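Local coordinates for flagellar protein FliL (Vibrio alginolyticus, PDB 6AHP) that assists the function of the bacterial flagellar motor, its periplasmic core being structurally akin to stomatin-like proteins, at residues I31-M36 / E100-T105. Sequence-based numbering, arbitrary orientation.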
# COMPACT_ATOMS: atom_id res chain seq x y z
N ILE A 31 0.04 -5.29 -13.33
CA ILE A 31 1.44 -4.90 -13.36
C ILE A 31 2.23 -5.92 -12.54
O ILE A 31 1.86 -6.23 -11.41
CB ILE A 31 1.66 -3.48 -12.81
CG1 ILE A 31 1.37 -2.45 -13.89
CG2 ILE A 31 3.10 -3.30 -12.32
CD1 ILE A 31 0.74 -1.20 -13.39
N LYS A 32 3.26 -6.53 -13.12
CA LYS A 32 4.24 -7.33 -12.38
C LYS A 32 5.51 -6.50 -12.22
O LYS A 32 5.95 -5.85 -13.17
CB LYS A 32 4.54 -8.65 -13.11
CG LYS A 32 5.58 -9.53 -12.45
CD LYS A 32 5.07 -10.19 -11.18
CE LYS A 32 6.12 -11.14 -10.63
NZ LYS A 32 7.47 -10.48 -10.51
N ALA A 33 6.08 -6.52 -11.02
CA ALA A 33 7.15 -5.58 -10.68
C ALA A 33 8.25 -6.25 -9.87
O ALA A 33 8.04 -7.25 -9.18
CB ALA A 33 6.61 -4.38 -9.88
N GLN A 34 9.45 -5.65 -9.95
CA GLN A 34 10.58 -6.03 -9.12
C GLN A 34 11.32 -4.75 -8.73
O GLN A 34 11.14 -3.70 -9.35
CB GLN A 34 11.55 -7.01 -9.83
CG GLN A 34 10.95 -8.37 -10.18
CD GLN A 34 11.99 -9.42 -10.56
OE1 GLN A 34 13.06 -9.53 -9.95
NE2 GLN A 34 11.67 -10.22 -11.57
N LEU A 35 12.18 -4.86 -7.72
CA LEU A 35 12.98 -3.74 -7.25
C LEU A 35 14.44 -3.94 -7.63
O LEU A 35 15.01 -5.01 -7.38
CB LEU A 35 12.86 -3.57 -5.73
CG LEU A 35 11.40 -3.60 -5.23
CD1 LEU A 35 11.37 -3.81 -3.73
CD2 LEU A 35 10.64 -2.30 -5.67
N MET A 36 15.04 -2.91 -8.21
CA MET A 36 16.48 -2.87 -8.44
C MET A 36 17.15 -2.13 -7.27
O MET A 36 16.75 -1.02 -6.93
CB MET A 36 16.78 -2.17 -9.76
CG MET A 36 18.24 -2.19 -10.18
SD MET A 36 18.28 -1.48 -11.85
CE MET A 36 19.35 -0.09 -11.55
N GLU A 100 16.99 1.58 -5.99
CA GLU A 100 17.38 2.27 -7.21
C GLU A 100 16.16 2.74 -8.00
O GLU A 100 16.11 3.89 -8.43
CB GLU A 100 18.24 1.34 -8.08
CG GLU A 100 19.59 1.08 -7.48
CD GLU A 100 20.61 2.17 -7.80
OE1 GLU A 100 20.99 2.94 -6.87
OE2 GLU A 100 21.02 2.26 -9.00
N LYS A 101 15.34 1.74 -8.35
CA LYS A 101 14.16 1.98 -9.16
C LYS A 101 13.32 0.72 -9.12
O LYS A 101 13.82 -0.35 -8.76
CB LYS A 101 14.53 2.35 -10.61
CG LYS A 101 15.55 1.37 -11.24
CD LYS A 101 15.54 1.38 -12.76
CE LYS A 101 16.48 2.40 -13.35
NZ LYS A 101 17.90 2.29 -12.87
N VAL A 102 12.03 0.86 -9.44
CA VAL A 102 11.19 -0.32 -9.60
C VAL A 102 11.13 -0.63 -11.09
O VAL A 102 11.21 0.25 -11.95
CB VAL A 102 9.79 -0.15 -8.96
CG1 VAL A 102 9.13 1.07 -9.43
CG2 VAL A 102 8.88 -1.35 -9.23
N LEU A 103 11.01 -1.91 -11.40
CA LEU A 103 10.99 -2.45 -12.75
C LEU A 103 9.62 -3.07 -12.98
O LEU A 103 9.12 -3.79 -12.11
CB LEU A 103 12.08 -3.54 -12.91
CG LEU A 103 13.53 -3.20 -12.63
CD1 LEU A 103 14.44 -4.44 -12.81
CD2 LEU A 103 13.95 -2.08 -13.54
N PHE A 104 9.01 -2.76 -14.12
CA PHE A 104 7.77 -3.40 -14.56
C PHE A 104 8.15 -4.43 -15.63
O PHE A 104 8.62 -4.06 -16.72
CB PHE A 104 6.77 -2.38 -15.12
CG PHE A 104 6.38 -1.27 -14.14
CD1 PHE A 104 6.65 -1.36 -12.79
CD2 PHE A 104 5.68 -0.15 -14.59
CE1 PHE A 104 6.28 -0.35 -11.90
CE2 PHE A 104 5.30 0.88 -13.71
CZ PHE A 104 5.61 0.78 -12.37
N THR A 105 7.96 -5.68 -15.32
CA THR A 105 8.21 -6.79 -16.21
C THR A 105 6.98 -7.18 -17.03
O THR A 105 7.16 -7.65 -18.07
CB THR A 105 8.80 -8.02 -15.54
OG1 THR A 105 7.94 -8.50 -14.54
CG2 THR A 105 10.13 -7.71 -14.94
O HOH W 1 9.21 -10.29 -12.72
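Ala33 faces Phe104 and Leu35 faces Val102 as non-hydrogen-bonded pairs where the middle and an outer strand of FliL's three-stranded antiparallel sheet run side by side. This sheet, backed by helices, forms the core of a domain related to the SPFH (stomatin-like) family. Packing is tight on the face carrying Ala33, Leu35, Val102 and Phe104. CG2 of Val102 stands anti to the backbone N and reaches CB of Ala33 at 3.8 Å, while CB of Val102 meets CD2 of Leu35. CG2 of Ile31 sits over one face of the Phe104 ring, displaced from the ring centre toward its margin, 4.1 Å from CD1. Helix 72-94 covers Val102 and Phe104 through Ala82, and helix 50-62 receives Leu35 on Ile53.

Gln34 and Leu103 form a hydrogen-bonded pair in which each N donates to the other's O; the bond from Leu103 N to Gln34 O is 2.7 Å long with a nearly straight N-H...O angle of 167°. At one end Met36 faces both Glu100 and Lys101, a classic beta bulge: Met36 O takes a bond from Glu100 N at 2.8 Å and a weak one from Lys101 N, while Met36 N donates to Lys101 O. The Glu100 carboxylate turns to Arg38 in a salt bridge.

The opposite face, with Gln34, Met36, Lys101 and Leu103, is more open to solvent, yet Met36 still packs along Lys101, the two chains running alongside each other in the same direction with Met36 SD 4.0 Å from Lys101 CG. At the other end Thr105 N donates to Lys32 O at 2.9 Å. The side chains of this corner are joined more loosely, through water: Lys32 NZ, also bonded to Asn11 OD1, and Gln34 NE2 both donate to one water molecule, whose oxygen lies 2.9 Å from Thr105 OG1.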